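Local atomic coordinates of GH59 galactosidase (Clostridium cellulolyticum, PDB entry 2V4V), a protein that binds xylose through this family 6 carbohydrate-binding module, one part of a larger family 59 glycoside hydrolase that probably degrades plant cell-wall polysaccharides. Residues E10-S13 with G17-T20; S5-E10 with T39-V44; V108-K113 with F120-F125; F53-A58 with G64-R69. One frame throughout, in Å; residues are numbered along the deposited sequence.

Contact 1. Residues E10-S13 with G17-T20; sequences ESYS and GIQT. With NA (sodium ion), chain C.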
loop_
_atom_site.group_PDB
_atom_site.type_symbol
_atom_site.label_atom_id
_atom_site.label_comp_id
_atom_site.label_asym_id
_atom_site.label_seq_id
_atom_site.Cartn_x
_atom_site.Cartn_y
_atom_site.Cartn_z
ATOM N N GLU A 10 6.487 6.184 2.338
ATOM C CA GLU A 10 7.110 6.685 3.595
ATOM C C GLU A 10 6.471 7.985 4.122
ATOM O O GLU A 10 6.853 8.494 5.209
ATOM C CB GLU A 10 8.618 6.934 3.420
ATOM C CG GLU A 10 8.963 8.086 2.511
ATOM C CD GLU A 10 8.957 7.777 1.031
ATOM O OE1 GLU A 10 8.527 6.671 0.601
ATOM O OE2 GLU A 10 9.450 8.686 0.292
ATOM N N SER A 11 5.523 8.522 3.349
ATOM C CA SER A 11 4.831 9.777 3.701
ATOM C C SER A 11 3.607 9.521 4.604
ATOM O O SER A 11 2.750 10.412 4.768
ATOM C CB SER A 11 4.433 10.546 2.440
ATOM O OG SER A 11 3.260 10.016 1.860
ATOM N N TYR A 12 3.534 8.328 5.214
ATOM C CA TYR A 12 2.391 7.992 6.088
ATOM C C TYR A 12 2.212 8.984 7.235
ATOM O O TYR A 12 3.179 9.579 7.734
ATOM C CB TYR A 12 2.515 6.573 6.653
ATOM C CG TYR A 12 3.827 6.358 7.374
ATOM C CD1 TYR A 12 4.031 6.861 8.700
ATOM C CD2 TYR A 12 4.869 5.674 6.762
ATOM C CE1 TYR A 12 5.237 6.658 9.353
ATOM C CE2 TYR A 12 6.100 5.486 7.430
ATOM C CZ TYR A 12 6.259 5.960 8.700
ATOM O OH TYR A 12 7.468 5.752 9.330
ATOM N N SER A 13 0.955 9.143 7.633
ATOM C CA SER A 13 0.578 9.891 8.846
ATOM C C SER A 13 0.825 9.106 10.139
ATOM O O SER A 13 1.076 9.675 11.203
ATOM C CB SER A 13 -0.919 10.277 8.768
ATOM O OG SER A 13 -1.166 10.944 7.522
ATOM N N GLY A 17 4.236 -1.198 13.028
ATOM C CA GLY A 17 5.078 -2.389 12.807
ATOM C C GLY A 17 6.145 -2.321 11.727
ATOM O O GLY A 17 6.936 -3.269 11.559
ATOM N N ILE A 18 6.186 -1.217 10.974
ATOM C CA ILE A 18 7.092 -1.160 9.815
ATOM C C ILE A 18 8.308 -0.247 10.057
ATOM O O ILE A 18 8.377 0.474 11.097
ATOM C CB ILE A 18 6.299 -0.855 8.475
ATOM C CG1 ILE A 18 5.620 0.518 8.491
ATOM C CG2 ILE A 18 5.178 -1.921 8.300
ATOM C CD1 ILE A 18 6.573 1.753 8.419
ATOM N N GLN A 19 9.240 -0.247 9.099
ATOM C CA GLN A 19 10.366 0.693 9.156
ATOM C C GLN A 19 10.682 1.151 7.751
ATOM O O GLN A 19 10.557 0.335 6.821
ATOM C CB GLN A 19 11.609 0.042 9.748
ATOM C CG GLN A 19 11.352 -0.650 11.055
ATOM C CD GLN A 19 12.533 -1.493 11.495
ATOM O OE1 GLN A 19 13.710 -1.081 11.297
ATOM N NE2 GLN A 19 12.246 -2.680 12.084
ATOM N N THR A 20 11.020 2.441 7.606
ATOM C CA THR A 20 11.429 2.956 6.311
ATOM C C THR A 20 12.922 2.707 6.113
ATOM O O THR A 20 13.717 2.718 7.078
ATOM C CB THR A 20 11.192 4.480 6.208
ATOM O OG1 THR A 20 11.743 5.132 7.360
ATOM C CG2 THR A 20 9.667 4.722 6.139
HETATM NA NA NA C . 8.998 5.741 -1.736
HETATM O O HOH W 1 10.506 7.699 -1.886
#
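E10 touches T20 at its base and sodium at its tip. Its CB lies 3.7 Å from T20 CG2. CG sits between the backbone N and the carbonyl carbon (chi1 69°). The chain then bends at chi2 (-83°), and the carboxylate leads away from T20. The two carboxylate oxygens do different work. OE1 binds the sodium ion at 2.6 Å. OE2 accepts a 2.6 Å hydrogen bond from a water, and that water is itself a ligand of the ion. The carboxylate is thus tied to the metal twice, directly and through water.

Y12 makes the second half of the contact. Its CE2 is 3.9 Å from T20 CG2, which lies at the ring edge near the ring plane. I18 CD1 approaches the same CE2 obliquely, also at 3.9 Å. The carbonyl E10 O stands 3.7 Å above one ring face, toward the rim. No hydrogen bond crosses between the segments.

The loop of E10-S13 runs from strand 7-8 to strand 14-16. Y12 also packs on T39 and Y41 of strand 38-48. I18 and T20 lean on strand 28-31, which pairs with strand 19-22.

Contact 2. Residues S5-E10 with T39-V44; sequences SRIEAE and TVYNNV. With NA (sodium ion), chain C.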
loop_
_atom_site.group_PDB
_atom_site.type_symbol
_atom_site.label_atom_id
_atom_site.label_comp_id
_atom_site.label_asym_id
_atom_site.label_seq_id
_atom_site.Cartn_x
_atom_site.Cartn_y
_atom_site.Cartn_z
ATOM N N SER A 5 -2.844 11.173 -6.986
ATOM C CA SER A 5 -1.452 11.545 -6.948
ATOM C C SER A 5 -0.590 10.314 -6.637
ATOM O O SER A 5 -1.060 9.266 -6.185
ATOM C CB SER A 5 -1.206 12.630 -5.865
ATOM O OG SER A 5 -1.511 12.175 -4.540
ATOM N N ARG A 6 0.698 10.466 -6.900
ATOM C CA ARG A 6 1.649 9.481 -6.450
ATOM C C ARG A 6 1.925 9.721 -4.968
ATOM O O ARG A 6 2.437 10.793 -4.573
ATOM C CB ARG A 6 2.933 9.612 -7.251
ATOM C CG ARG A 6 4.056 8.756 -6.738
ATOM C CD ARG A 6 5.130 8.875 -7.732
ATOM N NE ARG A 6 6.411 8.417 -7.237
ATOM C CZ ARG A 6 7.312 7.802 -7.986
ATOM N NH1 ARG A 6 7.054 7.549 -9.281
ATOM N NH2 ARG A 6 8.458 7.438 -7.423
ATOM N N ILE A 7 1.573 8.734 -4.147
ATOM C CA ILE A 7 1.741 8.876 -2.704
ATOM C C ILE A 7 2.926 7.993 -2.281
ATOM O O ILE A 7 2.902 6.766 -2.459
ATOM C CB ILE A 7 0.452 8.459 -1.974
ATOM C CG1 ILE A 7 -0.726 9.346 -2.429
ATOM C CG2 ILE A 7 0.631 8.462 -0.448
ATOM C CD1 ILE A 7 -2.103 8.830 -1.940
ATOM N N GLU A 8 3.988 8.641 -1.806
ATOM C CA GLU A 8 5.158 7.866 -1.422
ATOM C C GLU A 8 4.832 7.098 -0.142
ATOM O O GLU A 8 4.250 7.665 0.806
ATOM C CB GLU A 8 6.328 8.786 -1.171
ATOM C CG GLU A 8 6.780 9.442 -2.468
ATOM C CD GLU A 8 7.406 8.453 -3.487
ATOM O OE1 GLU A 8 7.816 7.340 -3.128
ATOM O OE2 GLU A 8 7.555 8.819 -4.693
ATOM N N ALA A 9 5.243 5.830 -0.068
ATOM C CA ALA A 9 4.790 5.004 1.042
ATOM C C ALA A 9 5.283 5.590 2.377
ATOM O O ALA A 9 4.601 5.435 3.425
ATOM C CB ALA A 9 5.315 3.568 0.880
ATOM N N GLU A 10 6.487 6.184 2.338
ATOM C CA GLU A 10 7.110 6.685 3.595
ATOM C C GLU A 10 6.471 7.985 4.122
ATOM O O GLU A 10 6.853 8.494 5.209
ATOM C CB GLU A 10 8.618 6.934 3.420
ATOM C CG GLU A 10 8.963 8.086 2.511
ATOM C CD GLU A 10 8.957 7.777 1.031
ATOM O OE1 GLU A 10 8.527 6.671 0.601
ATOM O OE2 GLU A 10 9.450 8.686 0.292
ATOM N N THR A 39 0.160 0.896 7.275
ATOM C CA THR A 39 0.479 2.310 7.250
ATOM C C THR A 39 -0.826 3.053 6.998
ATOM O O THR A 39 -1.779 2.481 6.434
ATOM C CB THR A 39 1.525 2.697 6.140
ATOM O OG1 THR A 39 1.124 2.161 4.877
ATOM C CG2 THR A 39 2.922 2.191 6.492
ATOM N N VAL A 40 -0.828 4.335 7.360
ATOM C CA VAL A 40 -2.045 5.166 7.272
ATOM C C VAL A 40 -1.711 6.489 6.549
ATOM O O VAL A 40 -0.679 7.100 6.851
ATOM C CB VAL A 40 -2.563 5.565 8.676
ATOM C CG1 VAL A 40 -3.984 6.223 8.520
ATOM C CG2 VAL A 40 -2.522 4.406 9.677
ATOM N N TYR A 41 -2.577 6.919 5.630
ATOM C CA TYR A 41 -2.413 8.153 4.907
ATOM C C TYR A 41 -3.686 9.011 5.114
ATOM O O TYR A 41 -4.690 8.652 4.656
ATOM C CB TYR A 41 -2.135 7.836 3.399
ATOM C CG TYR A 41 -0.990 6.856 3.281
ATOM C CD1 TYR A 41 -1.188 5.506 3.426
ATOM C CD2 TYR A 41 0.290 7.299 3.137
ATOM C CE1 TYR A 41 -0.147 4.641 3.414
ATOM C CE2 TYR A 41 1.330 6.446 3.079
ATOM C CZ TYR A 41 1.138 5.113 3.265
ATOM O OH TYR A 41 2.205 4.255 3.252
ATOM N N ASN A 42 -3.559 10.105 5.880
ATOM C CA ASN A 42 -4.744 10.851 6.268
ATOM C C ASN A 42 -5.287 11.718 5.143
ATOM O O ASN A 42 -4.539 12.250 4.307
ATOM C CB ASN A 42 -4.460 11.761 7.467
ATOM C CG ASN A 42 -4.223 10.987 8.759
ATOM O OD1 ASN A 42 -4.325 9.769 8.807
ATOM N ND2 ASN A 42 -3.879 11.716 9.823
ATOM N N ASN A 43 -6.603 11.930 5.202
ATOM C CA ASN A 43 -7.241 12.958 4.379
ATOM C C ASN A 43 -6.964 12.785 2.898
ATOM O O ASN A 43 -6.536 13.737 2.203
ATOM C CB ASN A 43 -6.757 14.340 4.805
ATOM C CG ASN A 43 -7.030 14.625 6.257
ATOM O OD1 ASN A 43 -8.005 14.113 6.816
ATOM N ND2 ASN A 43 -6.151 15.426 6.896
ATOM N N VAL A 44 -7.169 11.570 2.421
ATOM C CA VAL A 44 -7.056 11.306 0.995
ATOM C C VAL A 44 -8.418 11.598 0.332
ATOM O O VAL A 44 -9.459 11.111 0.790
ATOM C CB VAL A 44 -6.660 9.850 0.720
ATOM C CG1 VAL A 44 -6.632 9.586 -0.754
ATOM C CG2 VAL A 44 -5.273 9.509 1.343
HETATM NA NA NA C . 8.998 5.741 -1.736
HETATM O O HOH W 1 10.506 7.699 -1.886
#
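I7 and A9 meet Y41 in a buried contact between the two sheets of the fold. Strand 7-8 is an outermost strand of the four-stranded sheet, and strand 38-48 belongs to the five-stranded one. The apolar part is I7 CG2, 3.8 Å from Y41 CD2 and oblique to the ring. The polar part is at the end of the tyrosine. Y41 OH donates to A9 O at 2.7 Å, in the carbonyl plane and on a lone pair (C=O...O angle 119°). A9 O lies at the edge of the ring, in its plane. T39 OG1 in turn donates to Y41 OH at 2.9 Å. The buried hydroxyl is therefore gripped on both counts, as donor and acceptor, and this relay should fix its rotation.

E8 leaves the backbone on the side away from Y41, and its OE1 binds the sodium ion at 2.4 Å. Its OE2 is held side-on by R6, through NE at 2.8 Å and NH2 at 3.2 Å. The longer bond uses the syn lone pair. This second-shell salt bridge probably helps to position E8 at the metal. R6 also makes a cation-pi contact with W124.

I7 inward and E8 outward is the alternation of a strand with one face on a core. Here that strand edges one sheet of a beta-sandwich, beside the sodium site.

Contact 3. Residues V108-K113 with F120-F125; sequences VYLVFK and FNLNWF. With NA (sodium ion), chain C; XYP (beta-D-xylopyranose), chain B.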
loop_
_atom_site.group_PDB
_atom_site.type_symbol
_atom_site.label_atom_id
_atom_site.label_comp_id
_atom_site.label_asym_id
_atom_site.label_seq_id
_atom_site.Cartn_x
_atom_site.Cartn_y
_atom_site.Cartn_z
ATOM N N VAL A 108 -6.645 6.580 4.602
ATOM C CA VAL A 108 -6.488 5.318 3.918
ATOM C C VAL A 108 -5.517 4.453 4.732
ATOM O O VAL A 108 -4.369 4.875 4.951
ATOM C CB VAL A 108 -5.961 5.512 2.478
ATOM C CG1 VAL A 108 -5.503 4.200 1.906
ATOM C CG2 VAL A 108 -7.056 6.103 1.574
ATOM N N TYR A 109 -5.981 3.249 5.122
ATOM C CA TYR A 109 -5.118 2.271 5.802
ATOM C C TYR A 109 -4.735 1.219 4.813
ATOM O O TYR A 109 -5.618 0.556 4.254
ATOM C CB TYR A 109 -5.866 1.597 6.965
ATOM C CG TYR A 109 -6.051 2.540 8.127
ATOM C CD1 TYR A 109 -5.370 2.345 9.343
ATOM C CD2 TYR A 109 -6.925 3.647 8.025
ATOM C CE1 TYR A 109 -5.549 3.220 10.432
ATOM C CE2 TYR A 109 -7.101 4.522 9.089
ATOM C CZ TYR A 109 -6.409 4.312 10.288
ATOM O OH TYR A 109 -6.620 5.204 11.335
ATOM N N LEU A 110 -3.419 1.058 4.605
ATOM C CA LEU A 110 -2.923 -0.076 3.841
ATOM C C LEU A 110 -2.480 -1.137 4.858
ATOM O O LEU A 110 -1.517 -0.939 5.591
ATOM C CB LEU A 110 -1.786 0.339 2.914
ATOM C CG LEU A 110 -2.090 1.488 1.938
ATOM C CD1 LEU A 110 -0.871 1.672 1.066
ATOM C CD2 LEU A 110 -3.348 1.150 1.083
ATOM N N VAL A 111 -3.239 -2.241 4.920
ATOM C CA VAL A 111 -3.089 -3.258 5.944
ATOM C C VAL A 111 -2.496 -4.493 5.273
ATOM O O VAL A 111 -3.013 -4.992 4.271
ATOM C CB VAL A 111 -4.427 -3.601 6.640
ATOM C CG1 VAL A 111 -4.194 -4.642 7.752
ATOM C CG2 VAL A 111 -5.067 -2.318 7.226
ATOM N N PHE A 112 -1.338 -4.937 5.769
ATOM C CA PHE A 112 -0.550 -5.918 5.026
ATOM C C PHE A 112 -0.830 -7.295 5.581
ATOM O O PHE A 112 -0.654 -7.538 6.777
ATOM C CB PHE A 112 0.942 -5.557 5.152
ATOM C CG PHE A 112 1.227 -4.101 4.808
ATOM C CD1 PHE A 112 0.765 -3.578 3.579
ATOM C CD2 PHE A 112 1.902 -3.276 5.685
ATOM C CE1 PHE A 112 0.992 -2.221 3.247
ATOM C CE2 PHE A 112 2.173 -1.934 5.377
ATOM C CZ PHE A 112 1.716 -1.399 4.146
ATOM N N LYS A 113 -1.263 -8.202 4.705
ATOM C CA LYS A 113 -1.665 -9.522 5.179
ATOM C C LYS A 113 -0.994 -10.624 4.366
ATOM O O LYS A 113 -0.778 -10.476 3.159
ATOM C CB LYS A 113 -3.192 -9.675 5.071
ATOM C CG LYS A 113 -3.972 -8.667 5.909
ATOM C CD LYS A 113 -3.945 -8.995 7.391
ATOM C CE LYS A 113 -5.008 -8.205 8.202
ATOM N NZ LYS A 113 -6.458 -8.264 7.731
ATOM N N PHE A 120 6.529 -7.895 1.715
ATOM C CA PHE A 120 6.982 -7.115 0.542
ATOM C C PHE A 120 7.411 -5.750 1.067
ATOM O O PHE A 120 7.173 -5.433 2.274
ATOM C CB PHE A 120 5.836 -6.919 -0.488
ATOM C CG PHE A 120 4.460 -6.616 0.161
ATOM C CD1 PHE A 120 4.148 -5.356 0.684
ATOM C CD2 PHE A 120 3.516 -7.658 0.315
ATOM C CE1 PHE A 120 2.888 -5.152 1.330
ATOM C CE2 PHE A 120 2.281 -7.459 0.934
ATOM C CZ PHE A 120 1.967 -6.211 1.422
ATOM N N ASN A 121 8.123 -5.015 0.204
ATOM C CA ASN A 121 8.493 -3.602 0.453
ATOM C C ASN A 121 7.604 -2.738 -0.461
ATOM O O ASN A 121 7.305 -3.148 -1.607
ATOM C CB ASN A 121 9.964 -3.349 0.079
ATOM C CG ASN A 121 10.940 -4.045 0.994
ATOM O OD1 ASN A 121 12.132 -4.278 0.634
ATOM N ND2 ASN A 121 10.453 -4.428 2.156
ATOM N N LEU A 122 7.225 -1.547 0.027
ATOM C CA LEU A 122 6.301 -0.676 -0.734
ATOM C C LEU A 122 7.008 0.645 -0.951
ATOM O O LEU A 122 7.390 1.289 0.014
ATOM C CB LEU A 122 4.979 -0.468 0.049
ATOM C CG LEU A 122 3.958 0.516 -0.512
ATOM C CD1 LEU A 122 3.354 -0.011 -1.855
ATOM C CD2 LEU A 122 2.846 0.642 0.533
ATOM N N ASN A 123 7.179 1.025 -2.220
ATOM C CA ASN A 123 7.852 2.262 -2.557
ATOM C C ASN A 123 6.861 3.442 -2.603
ATOM O O ASN A 123 6.994 4.441 -1.889
ATOM C CB ASN A 123 8.580 2.061 -3.900
ATOM C CG ASN A 123 9.329 3.296 -4.372
ATOM O OD1 ASN A 123 9.333 4.357 -3.712
ATOM N ND2 ASN A 123 9.975 3.175 -5.541
ATOM N N TRP A 124 5.801 3.288 -3.395
ATOM C CA TRP A 124 4.765 4.315 -3.538
ATOM C C TRP A 124 3.488 3.630 -4.041
ATOM O O TRP A 124 3.521 2.469 -4.402
ATOM C CB TRP A 124 5.217 5.461 -4.477
ATOM C CG TRP A 124 5.617 5.048 -5.854
ATOM C CD1 TRP A 124 6.891 4.810 -6.294
ATOM C CD2 TRP A 124 4.762 4.802 -6.980
ATOM N NE1 TRP A 124 6.898 4.445 -7.608
ATOM C CE2 TRP A 124 5.598 4.449 -8.063
ATOM C CE3 TRP A 124 3.374 4.916 -7.194
ATOM C CZ2 TRP A 124 5.092 4.140 -9.333
ATOM C CZ3 TRP A 124 2.865 4.586 -8.452
ATOM C CH2 TRP A 124 3.734 4.230 -9.507
ATOM N N PHE A 125 2.361 4.344 -4.002
ATOM C CA PHE A 125 1.160 3.777 -4.595
ATOM C C PHE A 125 0.330 4.938 -5.122
ATOM O O PHE A 125 0.589 6.123 -4.835
ATOM C CB PHE A 125 0.359 2.998 -3.545
ATOM C CG PHE A 125 -0.028 3.836 -2.355
ATOM C CD1 PHE A 125 -1.308 4.365 -2.299
ATOM C CD2 PHE A 125 0.856 4.075 -1.303
ATOM C CE1 PHE A 125 -1.714 5.138 -1.232
ATOM C CE2 PHE A 125 0.458 4.861 -0.238
ATOM C CZ PHE A 125 -0.811 5.369 -0.193
HETATM NA NA NA C . 8.998 5.741 -1.736
HETATM O O1 XYP B . 16.503 -7.502 5.733
HETATM C C1 XYP B . 15.231 -6.890 5.596
HETATM C C2 XYP B . 15.313 -6.033 4.342
HETATM C C3 XYP B . 13.973 -5.366 4.084
HETATM C C4 XYP B . 12.847 -6.394 4.146
HETATM C C5 XYP B . 12.965 -7.251 5.414
HETATM O O2 XYP B . 16.248 -4.971 4.482
HETATM O O3 XYP B . 13.973 -4.708 2.827
HETATM O O4 XYP B . 11.584 -5.770 4.160
HETATM O O5 XYP B . 14.245 -7.843 5.466
HETATM O O HOH W 1 10.506 7.699 -1.886
#
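N123 grips the sodium ion twice, while its neighbour L122 reaches back to L110 and F112. The backbone atom N123 O and the side-chain atom N123 OD1 each lie 2.4 Å from the metal. CG is anti to the backbone N (chi1 180°), which lets the amide oxygen reach the same ion as the carbonyl. E8, E10, E28 O and a water complete the site. N123 ND2 is hydrogen-bonded to E25, which should hold the amide in its orientation.

Between the two segments the contact is wholly apolar. F120 turns its ring edge toward the face of F112 in an offset edge-to-face pair. The centroids are 5.5 Å apart and the planes stand at 88°. The closest atoms are F112 CD1 and F120 CE1, at 3.5 Å. L110 uses one branch for two partners. Its CD1 sits over a face of F125, 3.8 Å from the ring centroid and 15° off the normal, a CH-pi contact. The same CD1 is 3.9 Å from L122 CD2. L122 CD2 also lies 4.3 Å from F112 CZ, a looser touch that links the leucine pair to the ring pair. F125 meets Y41 edge-to-face, and L110 packs on F53.

N121 takes no part in this core; it belongs to the xylose pocket, beside W89. Strand 121-128 thus has an apolar side in the core and a side bearing ligands for sugar and metal. This is the beta-sandwich arrangement of a family 6 carbohydrate-binding module, with its sugar pocket at one end of the sandwich, built from loops and strand ends.

Contact 4. Residues F53-A58 with G64-R69; sequences FQARVA and GNIEIR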
loop_
_atom_site.group_PDB
_atom_site.type_symbol
_atom_site.label_atom_id
_atom_site.label_comp_id
_atom_site.label_asym_id
_atom_site.label_seq_id
_atom_site.Cartn_x
_atom_site.Cartn_y
_atom_site.Cartn_z
ATOM N N PHE A 53 -6.172 0.642 -8.160
ATOM C CA PHE A 53 -5.039 0.938 -7.234
ATOM C C PHE A 53 -3.791 0.283 -7.823
ATOM O O PHE A 53 -3.855 -0.838 -8.342
ATOM C CB PHE A 53 -5.373 0.319 -5.887
ATOM C CG PHE A 53 -4.244 0.324 -4.855
ATOM C CD1 PHE A 53 -4.111 1.375 -3.935
ATOM C CD2 PHE A 53 -3.393 -0.778 -4.741
ATOM C CE1 PHE A 53 -3.151 1.312 -2.941
ATOM C CE2 PHE A 53 -2.419 -0.834 -3.748
ATOM C CZ PHE A 53 -2.302 0.223 -2.849
ATOM N N GLN A 54 -2.675 1.010 -7.740
ATOM C CA GLN A 54 -1.393 0.562 -8.263
ATOM C C GLN A 54 -0.367 0.783 -7.177
ATOM O O GLN A 54 -0.264 1.894 -6.627
ATOM C CB GLN A 54 -1.061 1.367 -9.529
ATOM C CG GLN A 54 0.276 1.061 -10.202
ATOM C CD GLN A 54 0.636 2.105 -11.263
ATOM O OE1 GLN A 54 0.049 3.203 -11.312
ATOM N NE2 GLN A 54 1.637 1.791 -12.084
ATOM N N ALA A 55 0.384 -0.273 -6.860
ATOM C CA ALA A 55 1.444 -0.154 -5.850
ATOM C C ALA A 55 2.785 -0.617 -6.415
ATOM O O ALA A 55 2.853 -1.625 -7.133
ATOM C CB ALA A 55 1.096 -1.000 -4.636
ATOM N N ARG A 56 3.839 0.147 -6.078
ATOM C CA ARG A 56 5.196 -0.193 -6.539
ATOM C C ARG A 56 5.886 -1.009 -5.437
ATOM O O ARG A 56 6.153 -0.471 -4.377
ATOM C CB ARG A 56 5.964 1.107 -6.829
ATOM C CG ARG A 56 7.305 0.917 -7.470
ATOM C CD ARG A 56 7.124 0.421 -8.918
ATOM N NE ARG A 56 8.443 0.206 -9.509
ATOM C CZ ARG A 56 8.653 -0.362 -10.698
ATOM N NH1 ARG A 56 7.611 -0.755 -11.452
ATOM N NH2 ARG A 56 9.907 -0.543 -11.120
ATOM N N VAL A 57 6.067 -2.301 -5.684
ATOM C CA VAL A 57 6.408 -3.252 -4.619
ATOM C C VAL A 57 7.544 -4.193 -4.992
ATOM O O VAL A 57 7.769 -4.473 -6.183
ATOM C CB VAL A 57 5.212 -4.145 -4.272
ATOM C CG1 VAL A 57 4.167 -3.364 -3.431
ATOM C CG2 VAL A 57 4.593 -4.707 -5.557
ATOM N N ALA A 58 8.268 -4.660 -3.979
ATOM C CA ALA A 58 9.356 -5.630 -4.175
ATOM C C ALA A 58 9.191 -6.742 -3.127
ATOM O O ALA A 58 8.650 -6.492 -2.030
ATOM C CB ALA A 58 10.719 -4.974 -3.962
ATOM N N GLY A 64 2.142 -11.176 -0.634
ATOM C CA GLY A 64 1.028 -11.156 0.307
ATOM C C GLY A 64 -0.035 -10.263 -0.301
ATOM O O GLY A 64 -0.081 -10.127 -1.527
ATOM N N ASN A 65 -0.875 -9.664 0.539
ATOM C CA ASN A 65 -1.956 -8.782 0.053
ATOM C C ASN A 65 -1.878 -7.436 0.775
ATOM O O ASN A 65 -1.485 -7.377 1.937
ATOM C CB ASN A 65 -3.356 -9.343 0.386
ATOM C CG ASN A 65 -3.754 -10.523 -0.512
ATOM O OD1 ASN A 65 -3.249 -10.682 -1.641
ATOM N ND2 ASN A 65 -4.703 -11.342 -0.007
ATOM N N ILE A 66 -2.254 -6.373 0.046
ATOM C CA ILE A 66 -2.443 -5.045 0.648
ATOM C C ILE A 66 -3.938 -4.831 0.713
ATOM O O ILE A 66 -4.583 -4.679 -0.309
ATOM C CB ILE A 66 -1.821 -3.908 -0.196
ATOM C CG1 ILE A 66 -0.324 -4.165 -0.464
ATOM C CG2 ILE A 66 -2.082 -2.549 0.481
ATOM C CD1 ILE A 66 0.320 -3.163 -1.410
ATOM N N GLU A 67 -4.492 -4.903 1.909
ATOM C CA GLU A 67 -5.902 -4.604 2.092
ATOM C C GLU A 67 -6.053 -3.107 2.189
ATOM O O GLU A 67 -5.357 -2.451 2.986
ATOM C CB GLU A 67 -6.443 -5.278 3.355
ATOM C CG GLU A 67 -6.621 -6.792 3.155
ATOM C CD GLU A 67 -7.236 -7.510 4.371
ATOM O OE1 GLU A 67 -7.344 -6.897 5.430
ATOM O OE2 GLU A 67 -7.576 -8.709 4.223
ATOM N N ILE A 68 -6.959 -2.553 1.391
ATOM C CA ILE A 68 -7.117 -1.109 1.384
ATOM C C ILE A 68 -8.403 -0.810 2.167
ATOM O O ILE A 68 -9.494 -1.102 1.665
ATOM C CB ILE A 68 -7.305 -0.569 -0.045
ATOM C CG1 ILE A 68 -6.114 -0.954 -0.931
ATOM C CG2 ILE A 68 -7.438 0.952 -0.052
ATOM C CD1 ILE A 68 -6.469 -1.028 -2.414
ATOM N N ARG A 69 -8.245 -0.210 3.366
ATOM C CA ARG A 69 -9.366 -0.024 4.265
ATOM C C ARG A 69 -9.536 1.471 4.580
ATOM O O ARG A 69 -8.571 2.232 4.562
ATOM C CB ARG A 69 -9.128 -0.798 5.568
ATOM C CG ARG A 69 -9.284 -2.326 5.347
ATOM C CD ARG A 69 -9.010 -3.141 6.610
ATOM N NE ARG A 69 -9.093 -4.563 6.321
ATOM C CZ ARG A 69 -10.233 -5.257 6.224
ATOM N NH1 ARG A 69 -11.436 -4.668 6.411
ATOM N NH2 ARG A 69 -10.179 -6.577 5.948
#
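F53 and I68 form the tight part of this contact. I68 CD1 lies over one face of the F53 ring, 3.7 Å from its centroid and 18° off the normal. This is a CH-pi contact, with F53 CG the nearest ring atom at 3.6 Å. With CG anti to the backbone N (chi1 171°), the F53 ring is carried toward the facing strand to meet I68 CD1. The other part is looser. I66 CD1 is 4.0 Å from A55 CB, 4.3 Å from the edge atom F53 CE2, and 4.4 Å from V57 CG1. One methyl serves all three. L110 touches F53, I66 and I68 and joins the two parts.

The outer sides of the strands are polar. R69 holds E67 side-on, with NE at 3.0 Å and NH2 at 2.9 Å from the single oxygen E67 OE1. Both nitrogens come from the same face of the carboxylate. K113 adds a salt bridge to that oxygen, so two basic residues probably balance this carboxylate. On the other strand R56 pairs with E25 and D94.

Two antiparallel sheets packed face to face through an apolar layer make a beta-sandwich, and F53, I66 and I68 are part of that layer.

From the N terminus, contact 2 opens first at S5-E10, and contact 1 starts on its last residue, E10. Contact 1 closes at T20, around short strand 14-16, so it nests inside the long loop that contact 2 closes at T39-V44. Contact 4 follows and closes the turn between strands 52-59 and 64-70. Contact 3 comes last and closes the loop 114-119. No two contacts interlock along the chain. Contacts 2, 3 and 4 each join the four-stranded sheet to the five-stranded one. Contacts 3 and 4 are neighbours in both sheets, with probable hydrogen bonds N121 N to A58 O in one and K113 O to N65 N in the other. Sodium ties contacts 1, 2 and 3 together.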